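Local coordinates for electron transfer flavoprotein, beta subunit (Thermotoga maritima, PDB 7KOE) that binds flavin-adenine dinucleotide and probably serves in electron transfer, as other electron transfer flavoproteins do, at residues K117-R122 with I219-K224; Y153-Y158 with V192-D197; V159-E164 with V173-L178. All coordinates share one frame; numbering follows the deposited sequence.

Contact 1 of 3, residues K117-R122 with I219-K224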
ATOM      1  N   LYS A 117      37.803  16.291  33.076  1.00 40.18           N
ATOM      2  CA  LYS A 117      38.017  17.196  34.203  1.00 40.18           C
ATOM      3  C   LYS A 117      37.291  16.728  35.457  1.00 40.18           C
ATOM      4  O   LYS A 117      37.744  17.011  36.570  1.00 40.18           O
ATOM      5  CB  LYS A 117      37.574  18.611  33.845  1.00 40.18           C
ATOM      6  CG  LYS A 117      38.684  19.482  33.287  1.00 40.18           C
ATOM      7  CD  LYS A 117      39.785  19.687  34.305  1.00 40.18           C
ATOM      8  CE  LYS A 117      40.949  20.456  33.708  1.00 40.18           C
ATOM      9  NZ  LYS A 117      42.021  20.691  34.712  1.00 40.18           N
ATOM     10  N   LYS A 118      36.175  16.011  35.305  1.00 39.81           N
ATOM     11  CA  LYS A 118      35.532  15.410  36.467  1.00 39.81           C
ATOM     12  C   LYS A 118      36.246  14.139  36.909  1.00 39.81           C
ATOM     13  O   LYS A 118      36.237  13.809  38.100  1.00 39.81           O
ATOM     14  CB  LYS A 118      34.059  15.127  36.173  1.00 39.81           C
ATOM     15  CG  LYS A 118      33.240  14.857  37.421  1.00 39.81           C
ATOM     16  CD  LYS A 118      31.758  15.041  37.203  1.00 39.81           C
ATOM     17  CE  LYS A 118      31.012  14.798  38.504  1.00 39.81           C
ATOM     18  NZ  LYS A 118      29.553  15.032  38.379  1.00 39.81           N
ATOM     19  N   ILE A 119      36.871  13.422  35.969  1.00 35.56           N
ATOM     20  CA  ILE A 119      37.746  12.308  36.321  1.00 35.56           C
ATOM     21  C   ILE A 119      38.956  12.819  37.091  1.00 35.56           C
ATOM     22  O   ILE A 119      39.421  12.168  38.036  1.00 35.56           O
ATOM     23  CB  ILE A 119      38.148  11.541  35.046  1.00 35.56           C
ATOM     24  CG1 ILE A 119      36.914  10.959  34.361  1.00 35.56           C
ATOM     25  CG2 ILE A 119      39.114  10.422  35.347  1.00 35.56           C
ATOM     26  CD1 ILE A 119      37.218  10.250  33.060  1.00 35.56           C
ATOM     27  N   GLU A 120      39.447  14.013  36.744  1.00 42.17           N
ATOM     28  CA  GLU A 120      40.549  14.636  37.468  1.00 42.17           C
ATOM     29  C   GLU A 120      40.183  15.000  38.900  1.00 42.17           C
ATOM     30  O   GLU A 120      41.078  15.110  39.743  1.00 42.17           O
ATOM     31  CB  GLU A 120      41.027  15.887  36.735  1.00 42.17           C
ATOM     32  CG  GLU A 120      41.806  15.604  35.466  1.00 42.17           C
ATOM     33  CD  GLU A 120      42.650  16.779  35.020  1.00 42.17           C
ATOM     34  OE1 GLU A 120      43.470  17.267  35.825  1.00 42.17           O
ATOM     35  OE2 GLU A 120      42.495  17.219  33.863  1.00 42.17           O
ATOM     36  N   GLU A 121      38.899  15.179  39.195  1.00 43.69           N
ATOM     37  CA  GLU A 121      38.450  15.401  40.562  1.00 43.69           C
ATOM     38  C   GLU A 121      38.379  14.116  41.377  1.00 43.69           C
ATOM     39  O   GLU A 121      38.075  14.180  42.572  1.00 43.69           O
ATOM     40  CB  GLU A 121      37.084  16.087  40.556  1.00 43.69           C
ATOM     41  CG  GLU A 121      37.064  17.408  39.813  1.00 43.69           C
ATOM     42  CD  GLU A 121      35.666  17.837  39.418  1.00 43.69           C
ATOM     43  OE1 GLU A 121      34.694  17.252  39.939  1.00 43.69           O
ATOM     44  OE2 GLU A 121      35.538  18.759  38.586  1.00 43.69           O
ATOM     45  N   ARG A 122      38.650  12.962  40.771  1.00 43.46           N
ATOM     46  CA  ARG A 122      38.593  11.676  41.451  1.00 43.46           C
ATOM     47  C   ARG A 122      39.964  11.064  41.688  1.00 43.46           C
ATOM     48  O   ARG A 122      40.251  10.609  42.797  1.00 43.46           O
ATOM     49  CB  ARG A 122      37.730  10.694  40.647  1.00 43.46           C
ATOM     50  CG  ARG A 122      36.279  11.101  40.522  1.00 43.46           C
ATOM     51  CD  ARG A 122      35.572  10.254  39.483  1.00 43.46           C
ATOM     52  NE  ARG A 122      35.757   8.829  39.731  1.00 43.46           N
ATOM     53  CZ  ARG A 122      34.792   8.014  40.137  1.00 43.46           C
ATOM     54  NH1 ARG A 122      33.569   8.483  40.338  1.00 43.46           N
ATOM     55  NH2 ARG A 122      35.049   6.730  40.342  1.00 43.46           N
ATOM     56  N   ILE A 219      30.047   4.571  35.090  1.00 29.19           N
ATOM     57  CA  ILE A 219      29.581   5.757  35.798  1.00 29.19           C
ATOM     58  C   ILE A 219      28.958   6.705  34.780  1.00 29.19           C
ATOM     59  O   ILE A 219      29.661   7.271  33.940  1.00 29.19           O
ATOM     60  CB  ILE A 219      30.725   6.436  36.555  1.00 29.19           C
ATOM     61  CG1 ILE A 219      31.512   5.402  37.352  1.00 29.19           C
ATOM     62  CG2 ILE A 219      30.186   7.497  37.480  1.00 29.19           C
ATOM     63  CD1 ILE A 219      32.852   5.896  37.813  1.00 29.19           C
ATOM     64  N   VAL A 220      27.647   6.883  34.847  1.00 31.82           N
ATOM     65  CA  VAL A 220      26.937   7.728  33.896  1.00 31.82           C
ATOM     66  C   VAL A 220      26.898   9.152  34.425  1.00 31.82           C
ATOM     67  O   VAL A 220      26.491   9.389  35.569  1.00 31.82           O
ATOM     68  CB  VAL A 220      25.521   7.198  33.636  1.00 31.82           C
ATOM     69  CG1 VAL A 220      24.891   7.939  32.480  1.00 31.82           C
ATOM     70  CG2 VAL A 220      25.567   5.718  33.347  1.00 31.82           C
ATOM     71  N   TRP A 221      27.313  10.102  33.592  1.00 35.45           N
ATOM     72  CA  TRP A 221      27.306  11.519  33.932  1.00 35.45           C
ATOM     73  C   TRP A 221      26.516  12.270  32.873  1.00 35.45           C
ATOM     74  O   TRP A 221      26.831  12.183  31.681  1.00 35.45           O
ATOM     75  CB  TRP A 221      28.727  12.070  34.028  1.00 35.45           C
ATOM     76  CG  TRP A 221      29.449  11.644  35.252  1.00 35.45           C
ATOM     77  CD1 TRP A 221      28.900  11.229  36.422  1.00 35.45           C
ATOM     78  CD2 TRP A 221      30.864  11.590  35.432  1.00 35.45           C
ATOM     79  NE1 TRP A 221      29.884  10.918  37.323  1.00 35.45           N
ATOM     80  CE2 TRP A 221      31.101  11.131  36.736  1.00 35.45           C
ATOM     81  CE3 TRP A 221      31.954  11.888  34.614  1.00 35.45           C
ATOM     82  CZ2 TRP A 221      32.385  10.959  37.243  1.00 35.45           C
ATOM     83  CZ3 TRP A 221      33.223  11.716  35.116  1.00 35.45           C
ATOM     84  CH2 TRP A 221      33.429  11.257  36.417  1.00 35.45           C
ATOM     85  N   THR A 222      25.490  12.996  33.303  1.00 44.66           N
ATOM     86  CA  THR A 222      24.699  13.819  32.406  1.00 44.66           C
ATOM     87  C   THR A 222      25.344  15.196  32.272  1.00 44.66           C
ATOM     88  O   THR A 222      26.453  15.440  32.750  1.00 44.66           O
ATOM     89  CB  THR A 222      23.261  13.923  32.909  1.00 44.66           C
ATOM     90  OG1 THR A 222      23.268  14.264  34.300  1.00 44.66           O
ATOM     91  CG2 THR A 222      22.534  12.606  32.721  1.00 44.66           C
ATOM     92  N   HIS A 223      24.644  16.117  31.609  1.00 48.51           N
ATOM     93  CA  HIS A 223      25.174  17.464  31.453  1.00 48.51           C
ATOM     94  C   HIS A 223      25.066  18.285  32.730  1.00 48.51           C
ATOM     95  O   HIS A 223      25.784  19.280  32.872  1.00 48.51           O
ATOM     96  CB  HIS A 223      24.468  18.181  30.300  1.00 48.51           C
ATOM     97  CG  HIS A 223      23.135  18.752  30.664  1.00 48.51           C
ATOM     98  ND1 HIS A 223      21.989  17.990  30.723  1.00 48.51           N
ATOM     99  CD2 HIS A 223      22.763  20.015  30.975  1.00 48.51           C
ATOM    100  CE1 HIS A 223      20.969  18.757  31.061  1.00 48.51           C
ATOM    101  NE2 HIS A 223      21.411  19.991  31.220  1.00 48.51           N
ATOM    102  N   LYS A 224      24.193  17.895  33.658  1.00 50.04           N
ATOM    103  CA  LYS A 224      24.172  18.521  34.972  1.00 50.04           C
ATOM    104  C   LYS A 224      25.323  18.028  35.840  1.00 50.04           C
ATOM    105  O   LYS A 224      25.829  18.778  36.683  1.00 50.04           O
ATOM    106  CB  LYS A 224      22.821  18.254  35.645  1.00 50.04           C
ATOM    107  CG  LYS A 224      22.637  18.885  37.018  1.00 50.04           C
ATOM    108  CD  LYS A 224      22.631  20.402  36.934  1.00 50.04           C
ATOM    109  CE  LYS A 224      22.339  21.028  38.286  1.00 50.04           C
ATOM    110  NZ  LYS A 224      23.440  20.770  39.253  1.00 50.04           N
TER
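The two backbones stay well apart, with 9.4 Å between Lys118 CA and Trp221 CA, so side chains alone bridge segment 117-122, on helix 105-119, and segment 219-224, which begins on strand 219-220. That strand pairs parallel with strand 91-95, so the contact seats the helix against that part of the sheet. Trp221 carries the largest share of the buried surface. Its CG lies anti to the carbonyl carbon (chi1 -74°), and the indole reaches toward the helix. Lys118, with CG anti to the backbone N (chi1 -165°) and the rest of its chain extended, runs across one face. Lys118 CD makes a CH-pi contact 3.9 Å from the centroid of the six-membered ring of Trp221. Lys118 NZ makes a cation-pi contact 4.3 Å from the five-membered ring centroid of Trp221, and is also hydrogen-bonded to Asp225 O. At the rim, Ile119 CG1 is 3.8 Å from Trp221 CZ3, and Arg122 CD is 3.9 Å from Trp221 CH2. Beyond the ring, Ile219 CD1 lies over one face of the Arg122 guanidinium, whose NH2 bonds to Tyr68 OH. An alanine in place of Trp221 would probably loosen segment 117-122 from segment 219-224, since the surface under Lys118 and the rim contacts would go. Apolar packing is thus joined to a lysine charge probably steadied by the indole face and a backbone carbonyl.

Contact 2 of 3, residues Y153-Y158 with V192-D197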
ATOM      1  N   TYR A 153      48.064  19.989  26.408  1.00 41.10           N
ATOM      2  CA  TYR A 153      48.969  18.862  26.554  1.00 41.10           C
ATOM      3  C   TYR A 153      49.759  18.656  25.270  1.00 41.10           C
ATOM      4  O   TYR A 153      49.418  19.180  24.209  1.00 41.10           O
ATOM      5  CB  TYR A 153      48.200  17.584  26.897  1.00 41.10           C
ATOM      6  CG  TYR A 153      47.660  17.497  28.311  1.00 41.10           C
ATOM      7  CD1 TYR A 153      47.956  18.467  29.261  1.00 41.10           C
ATOM      8  CD2 TYR A 153      46.856  16.431  28.692  1.00 41.10           C
ATOM      9  CE1 TYR A 153      47.454  18.385  30.543  1.00 41.10           C
ATOM     10  CE2 TYR A 153      46.356  16.337  29.971  1.00 41.10           C
ATOM     11  CZ  TYR A 153      46.656  17.317  30.892  1.00 41.10           C
ATOM     12  OH  TYR A 153      46.159  17.227  32.169  1.00 41.10           O
ATOM     13  N   ALA A 154      50.825  17.874  25.381  1.00 37.05           N
ATOM     14  CA  ALA A 154      51.636  17.535  24.222  1.00 37.05           C
ATOM     15  C   ALA A 154      50.892  16.535  23.350  1.00 37.05           C
ATOM     16  O   ALA A 154      50.526  15.453  23.812  1.00 37.05           O
ATOM     17  CB  ALA A 154      52.973  16.960  24.673  1.00 37.05           C
ATOM     18  N   LEU A 155      50.669  16.885  22.091  1.00 34.62           N
ATOM     19  CA  LEU A 155      49.968  16.005  21.166  1.00 34.62           C
ATOM     20  C   LEU A 155      50.979  15.129  20.445  1.00 34.62           C
ATOM     21  O   LEU A 155      51.724  15.609  19.585  1.00 34.62           O
ATOM     22  CB  LEU A 155      49.152  16.802  20.157  1.00 34.62           C
ATOM     23  CG  LEU A 155      48.450  15.914  19.136  1.00 34.62           C
ATOM     24  CD1 LEU A 155      47.360  15.104  19.798  1.00 34.62           C
ATOM     25  CD2 LEU A 155      47.891  16.745  18.021  1.00 34.62           C
ATOM     26  N   GLY A 156      51.015  13.852  20.793  1.00 31.47           N
ATOM     27  CA  GLY A 156      51.710  12.903  19.955  1.00 31.47           C
ATOM     28  C   GLY A 156      50.718  12.092  19.161  1.00 31.47           C
ATOM     29  O   GLY A 156      50.137  11.140  19.682  1.00 31.47           O
ATOM     30  N   ALA A 157      50.515  12.446  17.904  1.00 31.48           N
ATOM     31  CA  ALA A 157      49.514  11.791  17.083  1.00 31.48           C
ATOM     32  C   ALA A 157      50.166  10.767  16.169  1.00 31.48           C
ATOM     33  O   ALA A 157      51.367  10.824  15.907  1.00 31.48           O
ATOM     34  CB  ALA A 157      48.730  12.819  16.267  1.00 31.48           C
ATOM     35  N   TYR A 158      49.344   9.818  15.703  1.00 35.34           N
ATOM     36  CA  TYR A 158      49.739   8.738  14.787  1.00 35.34           C
ATOM     37  C   TYR A 158      50.879   7.892  15.352  1.00 35.34           C
ATOM     38  O   TYR A 158      51.887   7.649  14.692  1.00 35.34           O
ATOM     39  CB  TYR A 158      50.097   9.283  13.403  1.00 35.34           C
ATOM     40  CG  TYR A 158      49.118  10.301  12.893  1.00 35.34           C
ATOM     41  CD1 TYR A 158      47.905   9.911  12.357  1.00 35.34           C
ATOM     42  CD2 TYR A 158      49.404  11.655  12.949  1.00 35.34           C
ATOM     43  CE1 TYR A 158      47.002  10.836  11.896  1.00 35.34           C
ATOM     44  CE2 TYR A 158      48.505  12.588  12.498  1.00 35.34           C
ATOM     45  CZ  TYR A 158      47.307  12.173  11.966  1.00 35.34           C
ATOM     46  OH  TYR A 158      46.402  13.097  11.503  1.00 35.34           O
ATOM     47  N   VAL A 192      48.722  13.789  25.200  1.00 27.81           N
ATOM     48  CA  VAL A 192      47.533  13.207  24.596  1.00 27.81           C
ATOM     49  C   VAL A 192      48.007  12.404  23.395  1.00 27.81           C
ATOM     50  O   VAL A 192      48.348  12.969  22.350  1.00 27.81           O
ATOM     51  CB  VAL A 192      46.501  14.264  24.195  1.00 27.81           C
ATOM     52  CG1 VAL A 192      45.347  13.628  23.441  1.00 27.81           C
ATOM     53  CG2 VAL A 192      45.989  14.972  25.422  1.00 27.81           C
ATOM     54  N   LEU A 193      48.054  11.088  23.540  1.00 25.94           N
ATOM     55  CA  LEU A 193      48.456  10.247  22.431  1.00 25.94           C
ATOM     56  C   LEU A 193      47.283  10.019  21.488  1.00 25.94           C
ATOM     57  O   LEU A 193      46.135  10.355  21.780  1.00 25.94           O
ATOM     58  CB  LEU A 193      49.002   8.917  22.933  1.00 25.94           C
ATOM     59  CG  LEU A 193      50.383   8.974  23.574  1.00 25.94           C
ATOM     60  CD1 LEU A 193      50.872   7.595  23.937  1.00 25.94           C
ATOM     61  CD2 LEU A 193      51.327   9.608  22.617  1.00 25.94           C
ATOM     62  N   THR A 194      47.589   9.447  20.332  1.00 25.25           N
ATOM     63  CA  THR A 194      46.587   9.175  19.309  1.00 25.25           C
ATOM     64  C   THR A 194      47.096   7.971  18.532  1.00 25.25           C
ATOM     65  O   THR A 194      48.044   8.085  17.752  1.00 25.25           O
ATOM     66  CB  THR A 194      46.371  10.397  18.420  1.00 25.25           C
ATOM     67  OG1 THR A 194      45.730  11.430  19.177  1.00 25.25           O
ATOM     68  CG2 THR A 194      45.515  10.081  17.241  1.00 25.25           C
ATOM     69  N   ILE A 195      46.490   6.819  18.778  1.00 25.33           N
ATOM     70  CA  ILE A 195      47.079   5.522  18.468  1.00 25.33           C
ATOM     71  C   ILE A 195      46.537   5.011  17.142  1.00 25.33           C
ATOM     72  O   ILE A 195      45.340   5.129  16.861  1.00 25.33           O
ATOM     73  CB  ILE A 195      46.790   4.524  19.604  1.00 25.33           C
ATOM     74  CG1 ILE A 195      47.039   5.173  20.965  1.00 25.33           C
ATOM     75  CG2 ILE A 195      47.633   3.293  19.462  1.00 25.33           C
ATOM     76  CD1 ILE A 195      48.471   5.522  21.229  1.00 25.33           C
ATOM     77  N   THR A 196      47.419   4.437  16.327  1.00 29.16           N
ATOM     78  CA  THR A 196      47.037   3.807  15.075  1.00 29.16           C
ATOM     79  C   THR A 196      46.776   2.317  15.277  1.00 29.16           C
ATOM     80  O   THR A 196      46.813   1.797  16.391  1.00 29.16           O
ATOM     81  CB  THR A 196      48.122   4.008  14.024  1.00 29.16           C
ATOM     82  OG1 THR A 196      49.350   3.449  14.499  1.00 29.16           O
ATOM     83  CG2 THR A 196      48.316   5.470  13.736  1.00 29.16           C
ATOM     84  N   ASP A 197      46.515   1.617  14.171  1.00 32.46           N
ATOM     85  CA  ASP A 197      46.355   0.169  14.214  1.00 32.46           C
ATOM     86  C   ASP A 197      47.681  -0.550  14.394  1.00 32.46           C
ATOM     87  O   ASP A 197      47.706  -1.671  14.910  1.00 32.46           O
ATOM     88  CB  ASP A 197      45.703  -0.346  12.932  1.00 32.46           C
ATOM     89  CG  ASP A 197      44.377   0.309  12.641  1.00 32.46           C
ATOM     90  OD1 ASP A 197      44.325   1.159  11.727  1.00 32.46           O
ATOM     91  OD2 ASP A 197      43.379  -0.031  13.312  1.00 32.46           O
TER
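Leu155 has CG anti to the backbone N (chi1 178°), and together with chi2 at 68° this brings Leu155 CD1 to 3.5 Å from Val192 O. Val192 has CG2 anti to the carbonyl carbon and beside its own N. This methyl meets the Tyr153 ring at the edge, 3.7 Å from Tyr153 CD2, and the two side chains cross at about a right angle. Strands 154-157 and 192-195 run parallel, their axes 9° apart. Val192 N donates to Ala154 O at 2.8 Å in a nearly straight bond. Val192 O then accepts from Gly156 N at 3.2 Å, in a more bent bond. Val192 thus bonds through both its N and its O to the residues flanking Leu155, the usual parallel ladder. Gly156 O takes a CA-H...O contact from Leu193 CA at 3.3 Å. Further along, Thr194 CB packs 3.7 Å from Ala157 CA, while Thr194 OG1 bonds to Thr131 OG1. Thr196 CG2 lies 3.7 Å from Tyr158 CA, where the chain turns a corner. Leu155 and Val192 share one face of the sheet and pack on Ala148 of helix 143-150. Strand 128-132, which carries the FAD-binding Gly132, flanks strand 191-195, and the partner Electron transfer flavoprotein chain packs on Ala154, Leu155 and Ala157.

Contact 3 of 3, residues V159-E164 with V173-L178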
ATOM      1  N   VAL A 159      50.699   7.426  16.580  1.00 28.65           N
ATOM      2  CA  VAL A 159      51.737   6.676  17.276  1.00 28.65           C
ATOM      3  C   VAL A 159      51.822   5.270  16.704  1.00 28.65           C
ATOM      4  O   VAL A 159      50.815   4.562  16.610  1.00 28.65           O
ATOM      5  CB  VAL A 159      51.451   6.640  18.780  1.00 28.65           C
ATOM      6  CG1 VAL A 159      52.578   5.973  19.511  1.00 28.65           C
ATOM      7  CG2 VAL A 159      51.243   8.030  19.281  1.00 28.65           C
ATOM      8  N   VAL A 160      53.029   4.867  16.309  1.00 32.40           N
ATOM      9  CA  VAL A 160      53.275   3.519  15.829  1.00 32.40           C
ATOM     10  C   VAL A 160      54.078   2.689  16.828  1.00 32.40           C
ATOM     11  O   VAL A 160      53.858   1.477  16.927  1.00 32.40           O
ATOM     12  CB  VAL A 160      53.973   3.559  14.453  1.00 32.40           C
ATOM     13  CG1 VAL A 160      54.000   2.192  13.793  1.00 32.40           C
ATOM     14  CG2 VAL A 160      53.257   4.515  13.555  1.00 32.40           C
ATOM     15  N   ARG A 161      54.977   3.302  17.590  1.00 37.75           N
ATOM     16  CA  ARG A 161      55.729   2.572  18.596  1.00 37.75           C
ATOM     17  C   ARG A 161      55.788   3.385  19.877  1.00 37.75           C
ATOM     18  O   ARG A 161      55.594   4.600  19.878  1.00 37.75           O
ATOM     19  CB  ARG A 161      57.146   2.247  18.116  1.00 37.75           C
ATOM     20  CG  ARG A 161      57.289   0.878  17.495  1.00 37.75           C
ATOM     21  CD  ARG A 161      58.746   0.548  17.245  1.00 37.75           C
ATOM     22  NE  ARG A 161      59.349   1.459  16.279  1.00 37.75           N
ATOM     23  CZ  ARG A 161      59.309   1.283  14.963  1.00 37.75           C
ATOM     24  NH1 ARG A 161      58.694   0.226  14.452  1.00 37.75           N
ATOM     25  NH2 ARG A 161      59.884   2.164  14.157  1.00 37.75           N
ATOM     26  N   ILE A 162      56.049   2.688  20.975  1.00 39.23           N
ATOM     27  CA  ILE A 162      56.267   3.291  22.283  1.00 39.23           C
ATOM     28  C   ILE A 162      57.596   2.744  22.780  1.00 39.23           C
ATOM     29  O   ILE A 162      57.749   1.526  22.934  1.00 39.23           O
ATOM     30  CB  ILE A 162      55.136   2.969  23.268  1.00 39.23           C
ATOM     31  CG1 ILE A 162      53.801   3.550  22.796  1.00 39.23           C
ATOM     32  CG2 ILE A 162      55.485   3.485  24.638  1.00 39.23           C
ATOM     33  CD1 ILE A 162      53.668   5.040  22.965  1.00 39.23           C
ATOM     34  N   GLU A 163      58.579   3.634  22.935  1.00 51.95           N
ATOM     35  CA  GLU A 163      59.940   3.218  23.361  1.00 51.95           C
ATOM     36  C   GLU A 163      60.066   3.334  24.882  1.00 51.95           C
ATOM     37  O   GLU A 163      59.648   2.395  25.583  1.00 51.95           O
ATOM     38  CB  GLU A 163      60.995   4.073  22.661  1.00 51.95           C
ATOM     39  CG  GLU A 163      60.590   4.502  21.265  1.00 51.95           C
ATOM     40  CD  GLU A 163      60.459   3.356  20.278  1.00 51.95           C
ATOM     41  OE1 GLU A 163      59.764   2.376  20.606  1.00 51.95           O
ATOM     42  OE2 GLU A 163      61.055   3.446  19.188  1.00 51.95           O
ATOM     43  N   GLU A 164      60.629   4.448  25.356  1.00 61.37           N
ATOM     44  CA  GLU A 164      60.824   4.662  26.812  1.00 61.37           C
ATOM     45  C   GLU A 164      59.642   5.454  27.377  1.00 61.37           C
ATOM     46  O   GLU A 164      59.506   6.640  27.031  1.00 61.37           O
ATOM     47  CB  GLU A 164      62.140   5.399  27.066  1.00 61.37           C
ATOM     48  CG  GLU A 164      63.076   5.393  25.870  1.00 61.37           C
ATOM     49  CD  GLU A 164      64.385   6.133  26.086  1.00 61.37           C
ATOM     50  OE1 GLU A 164      65.369   5.483  26.492  1.00 61.37           O
ATOM     51  OE2 GLU A 164      64.417   7.357  25.850  1.00 61.37           O
ATOM     52  N   VAL A 173      58.913   8.554  24.908  1.00 48.71           N
ATOM     53  CA  VAL A 173      59.321   8.569  23.508  1.00 48.71           C
ATOM     54  C   VAL A 173      58.354   7.717  22.701  1.00 48.71           C
ATOM     55  O   VAL A 173      58.218   6.511  22.938  1.00 48.71           O
ATOM     56  CB  VAL A 173      60.771   8.095  23.328  1.00 48.71           C
ATOM     57  CG1 VAL A 173      61.066   7.828  21.866  1.00 48.71           C
ATOM     58  CG2 VAL A 173      61.709   9.161  23.828  1.00 48.71           C
ATOM     59  N   ILE A 174      57.681   8.356  21.753  1.00 39.92           N
ATOM     60  CA  ILE A 174      56.806   7.688  20.810  1.00 39.92           C
ATOM     61  C   ILE A 174      57.494   7.694  19.453  1.00 39.92           C
ATOM     62  O   ILE A 174      58.565   8.266  19.283  1.00 39.92           O
ATOM     63  CB  ILE A 174      55.431   8.365  20.734  1.00 39.92           C
ATOM     64  CG1 ILE A 174      55.564   9.720  20.043  1.00 39.92           C
ATOM     65  CG2 ILE A 174      54.879   8.558  22.119  1.00 39.92           C
ATOM     66  CD1 ILE A 174      54.294  10.227  19.436  1.00 39.92           C
ATOM     67  N   VAL A 175      56.881   7.022  18.483  1.00 34.78           N
ATOM     68  CA  VAL A 175      57.317   7.073  17.087  1.00 34.78           C
ATOM     69  C   VAL A 175      56.086   7.467  16.274  1.00 34.78           C
ATOM     70  O   VAL A 175      55.271   6.622  15.896  1.00 34.78           O
ATOM     71  CB  VAL A 175      57.917   5.751  16.598  1.00 34.78           C
ATOM     72  CG1 VAL A 175      58.348   5.861  15.162  1.00 34.78           C
ATOM     73  CG2 VAL A 175      59.114   5.370  17.432  1.00 34.78           C
ATOM     74  N   ARG A 176      55.932   8.762  16.026  1.00 41.57           N
ATOM     75  CA  ARG A 176      54.811   9.272  15.251  1.00 41.57           C
ATOM     76  C   ARG A 176      55.043   9.017  13.769  1.00 41.57           C
ATOM     77  O   ARG A 176      56.142   9.229  13.258  1.00 41.57           O
ATOM     78  CB  ARG A 176      54.633  10.770  15.513  1.00 41.57           C
ATOM     79  CG  ARG A 176      54.109  11.584  14.332  1.00 41.57           C
ATOM     80  CD  ARG A 176      54.357  13.060  14.490  1.00 41.57           C
ATOM     81  NE  ARG A 176      53.506  13.660  15.507  1.00 41.57           N
ATOM     82  CZ  ARG A 176      53.652  14.902  15.949  1.00 41.57           C
ATOM     83  NH1 ARG A 176      54.616  15.668  15.460  1.00 41.57           N
ATOM     84  NH2 ARG A 176      52.837  15.380  16.878  1.00 41.57           N
ATOM     85  N   ARG A 177      54.010   8.548  13.079  1.00 43.77           N
ATOM     86  CA  ARG A 177      54.063   8.410  11.631  1.00 43.77           C
ATOM     87  C   ARG A 177      53.643   9.713  10.967  1.00 43.77           C
ATOM     88  O   ARG A 177      52.590  10.269  11.289  1.00 43.77           O
ATOM     89  CB  ARG A 177      53.154   7.280  11.160  1.00 43.77           C
ATOM     90  CG  ARG A 177      52.917   7.258   9.668  1.00 43.77           C
ATOM     91  CD  ARG A 177      51.865   6.249   9.311  1.00 43.77           C
ATOM     92  NE  ARG A 177      52.386   4.891   9.329  1.00 43.77           N
ATOM     93  CZ  ARG A 177      52.863   4.265   8.261  1.00 43.77           C
ATOM     94  NH1 ARG A 177      52.891   4.883   7.091  1.00 43.77           N
ATOM     95  NH2 ARG A 177      53.319   3.025   8.365  1.00 43.77           N
ATOM     96  N   LEU A 178      54.467  10.194  10.048  1.00 52.20           N
ATOM     97  CA  LEU A 178      54.113  11.288   9.157  1.00 52.20           C
ATOM     98  C   LEU A 178      54.221  10.797   7.718  1.00 52.20           C
ATOM     99  O   LEU A 178      54.459   9.617   7.460  1.00 52.20           O
ATOM    100  CB  LEU A 178      55.000  12.507   9.409  1.00 52.20           C
ATOM    101  CG  LEU A 178      54.747  13.200  10.746  1.00 52.20           C
ATOM    102  CD1 LEU A 178      55.610  14.434  10.880  1.00 52.20           C
ATOM    103  CD2 LEU A 178      53.280  13.558  10.901  1.00 52.20           C
TER
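A beta hairpin of strands 154-162 and 171-177 brings these segments together, antiparallel and with axes 157° apart. Val160 N donates to Val175 O at 2.9 Å, and Val175 N returns a more bent bond to Arg161 O at 3.1 Å. Nearer the turn, Glu163 N bonds to Val173 O at 2.9 Å, nearly along the C=O axis, and Val173 N bonds to Glu164 O. Val159, Ile162 and Ile174 lie on one face. Ile174 CG1 sits in the crowded position between the backbone N and the carbonyl carbon (chi1 71°). Its two ends therefore part: CD1 lies 3.8 Å from Val159 CG2, and CG2 lies 3.8 Å from Ile162 CD1. All three pack on Leu193 of strand 191-195, which pairs parallel with 154-162 and ties the hairpin to the larger sheet. Arg161 and Val175 lie side by side on the other face. Glu163 bends at chi2 (-66°), which folds its carboxylate back over Val175 CG2 and toward Arg161. The ion pair between Glu163 OE2 and Arg161 NE is long, 3.9 Å, with the oxygen at the guanidinium edge. Glu164 OE2 forms a salt bridge with Arg186 of strand 181-188. Arg176 NH2 forms another with Glu107 of the partner Electron transfer flavoprotein chain.

Along the chain, segment 117-122 comes first and 219-224 last, with contact 2 between them and contact 3 between the segments of contact 2. All three reach the same mixed sheet. Contacts 2 and 3 have centres 9 Å apart and share strand 154-162, which turns a corner at Tyr158. Thr196 OG1 to Val159 O and Arg177 N to Tyr158 O are probable hydrogen bonds that tie them together. Contact 1 lies farther off, its centre 23 Å from that of contact 2 and 30 Å from that of contact 3. Glu120 still packs on Tyr153. Contacts 2 and 3 thus build a part of the sheet that meets the partner chain, contact 2 beside FAD-binding strand 128-132; contact 1 touches no other protein chain.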